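Local coordinates for hypothetical protein AGR_L_1239 (Agrobacterium tumefaciens str. C58, PDB 1VQS) that is of unknown function but belongs to the NIPSNAP family, grouped with the dimeric alpha-beta barrel proteins, and has a ferredoxin-like fold, at residues B[20-23]-B[24-28]. Numbering follows the deposited sequence.
Sequences YRLK and NGAIP
Lys23 and Ala26 close a type II beta turn that joins strand 14-22 to helix 27-46, the first beta-alpha connection of this ferredoxin-like fold. The closing bond runs from Ala26 N to Lys23 O at 3.0 Å; it is fairly straight (N-H...O 152°), although the donor is tilted 30° from the carbonyl plane. Gly25 takes the positive phi, 86°, that a type II turn needs at its third position, and its N is hydrogen-bonded to Asn61 OD1. Within the turn, the Lys23 chain, bent at chi2 and chi4 in the conformer described, folds back on the next peptide until NZ lies 2.7 Å from Asn24 O, in the carbonyl plane and on a lone pair. In that conformer the ammonium group also forms a salt bridge with Asp97 of a neighbouring subunit, which ties the turn into a subunit interface. The Asn24 amide is satisfied at both ends, OD1 by Asn61 ND2 and ND2 by Arg96 O of the same neighbour. Leu22 supplies the apolar part of the contact. Its CB faces Ala26 CB at 4.2 Å, its side chain crosses that of Ile27, in the conformer described, at about a right angle, and Leu22 CD1 lies 3.9 Å from Ile27 CA.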
ATOM      1  N   TYR B  20       7.052  11.444   7.874  1.00 17.85           N
ATOM      2  CA  TYR B  20       8.336  10.908   7.364  1.00 19.37           C
ATOM      3  C   TYR B  20       8.543   9.523   7.919  1.00 20.31           C
ATOM      4  O   TYR B  20       8.350   9.301   9.132  1.00 20.90           O
ATOM      5  CB  TYR B  20       9.547  11.756   7.800  1.00 22.35           C
ATOM      6  CG  TYR B  20       9.495  13.231   7.496  1.00 22.00           C
ATOM      7  CD1 TYR B  20       8.759  13.708   6.440  1.00 23.64           C
ATOM      8  CD2 TYR B  20      10.260  14.153   8.227  1.00 23.96           C
ATOM      9  CE1 TYR B  20       8.723  15.059   6.128  1.00 22.88           C
ATOM     10  CE2 TYR B  20      10.229  15.508   7.913  1.00 24.59           C
ATOM     11  CZ  TYR B  20       9.458  15.939   6.847  1.00 25.02           C
ATOM     12  OH  TYR B  20       9.358  17.288   6.501  1.00 24.60           O
ATOM     13  N   ARG B  21       9.028   8.624   7.064  1.00 18.64           N
ATOM     14  CA  ARG B  21       9.590   7.369   7.505  1.00 19.66           C
ATOM     15  C   ARG B  21      11.095   7.492   7.488  1.00 19.07           C
ATOM     16  O   ARG B  21      11.679   7.753   6.443  1.00 19.02           O
ATOM     17  CB  ARG B  21       9.168   6.196   6.617  1.00 18.90           C
ATOM     18  CG  ARG B  21       9.627   4.845   7.166  1.00 20.23           C
ATOM     19  CD  ARG B  21       9.408   3.750   6.150  1.00 21.39           C
ATOM     20  NE  ARG B  21      10.529   3.640   5.223  1.00 20.73           N
ATOM     21  CZ  ARG B  21      10.415   3.201   3.981  1.00 21.05           C
ATOM     22  NH1 ARG B  21       9.238   2.872   3.496  1.00 23.40           N
ATOM     23  NH2 ARG B  21      11.488   3.072   3.238  1.00 24.34           N
ATOM     24  N   LEU B  22      11.728   7.344   8.649  1.00 19.02           N
ATOM     25  CA  LEU B  22      13.165   7.424   8.733  1.00 19.27           C
ATOM     26  C   LEU B  22      13.867   6.095   8.490  1.00 20.41           C
ATOM     27  O   LEU B  22      13.296   5.017   8.625  1.00 18.86           O
ATOM     28  CB  LEU B  22      13.627   7.945  10.112  1.00 18.76           C
ATOM     29  CG  LEU B  22      12.958   9.217  10.633  1.00 19.75           C
ATOM     30  CD1 LEU B  22      13.694   9.721  11.883  1.00 21.76           C
ATOM     31  CD2 LEU B  22      12.938  10.302   9.589  1.00 21.38           C
ATOM     32  N   LYS B  23      15.154   6.212   8.168  1.00 19.02           N
ATOM     33  CA  LYS B  23      16.083   5.099   8.250  1.00 20.03           C
ATOM     34  C   LYS B  23      15.907   4.390   9.607  1.00 18.93           C
ATOM     35  O   LYS B  23      15.782   5.036  10.652  1.00 19.61           O
ATOM     36  CB  LYS B  23      17.517   5.663   8.156  0.50 20.92           C
ATOM     37  CG  LYS B  23      18.646   4.802   8.742  0.50 20.33           C
ATOM     38  CD  LYS B  23      18.915   3.616   7.832  0.50 20.19           C
ATOM     39  CE  LYS B  23      19.973   2.655   8.368  0.50 23.60           C
ATOM     40  NZ  LYS B  23      19.560   1.902   9.605  0.50 20.28           N
ATOM     41  N   ASN B  24      15.876   3.055   9.572  1.00 18.86           N
ATOM     42  CA  ASN B  24      15.653   2.316  10.795  1.00 19.19           C
ATOM     43  C   ASN B  24      16.679   2.682  11.868  1.00 19.51           C
ATOM     44  O   ASN B  24      17.889   2.617  11.638  1.00 20.41           O
ATOM     45  CB  ASN B  24      15.680   0.820  10.554  1.00 18.91           C
ATOM     46  CG  ASN B  24      15.388   0.044  11.811  1.00 20.40           C
ATOM     47  OD1 ASN B  24      14.246   0.055  12.304  1.00 21.39           O
ATOM     48  ND2 ASN B  24      16.417  -0.626  12.349  1.00 19.41           N
ATOM     49  N   GLY B  25      16.143   3.056  13.024  1.00 18.92           N
ATOM     50  CA  GLY B  25      16.897   3.405  14.211  1.00 19.13           C
ATOM     51  C   GLY B  25      17.348   4.845  14.285  1.00 20.35           C
ATOM     52  O   GLY B  25      18.059   5.222  15.216  1.00 20.96           O
ATOM     53  N   ALA B  26      16.961   5.657  13.303  1.00 19.00           N
ATOM     54  CA  ALA B  26      17.430   7.037  13.219  1.00 20.32           C
ATOM     55  C   ALA B  26      16.677   8.064  14.060  1.00 21.17           C
ATOM     56  O   ALA B  26      17.086   9.221  14.095  1.00 20.20           O
ATOM     57  CB  ALA B  26      17.413   7.481  11.782  1.00 20.45           C
ATOM     58  N   ILE B  27      15.574   7.688  14.708  1.00 20.26           N
ATOM     59  CA  ILE B  27      14.783   8.689  15.451  1.00 19.30           C
ATOM     60  C   ILE B  27      15.613   9.495  16.462  1.00 20.79           C
ATOM     61  O   ILE B  27      15.575  10.723  16.438  1.00 20.27           O
ATOM     62  CB  ILE B  27      13.518   8.095  16.094  1.00 20.56           C
ATOM     63  CG1 ILE B  27      12.423   7.870  15.039  0.50 19.10           C
ATOM     64  CG2 ILE B  27      12.916   9.071  17.144  1.00 21.27           C
ATOM     65  CD1 ILE B  27      11.173   7.176  15.589  0.50 16.19           C
ATOM     66  N   PRO B  28      16.376   8.830  17.330  1.00 21.36           N
ATOM     67  CA  PRO B  28      17.135   9.638  18.310  1.00 21.27           C
ATOM     68  C   PRO B  28      18.112  10.621  17.660  1.00 19.91           C
ATOM     69  O   PRO B  28      18.166  11.784  18.098  1.00 22.34           O
ATOM     70  CB  PRO B  28      17.870   8.591  19.157  1.00 21.99           C
ATOM     71  CG  PRO B  28      17.045   7.332  19.008  1.00 23.50           C
ATOM     72  CD  PRO B  28      16.519   7.388  17.582  1.00 22.22           C
TER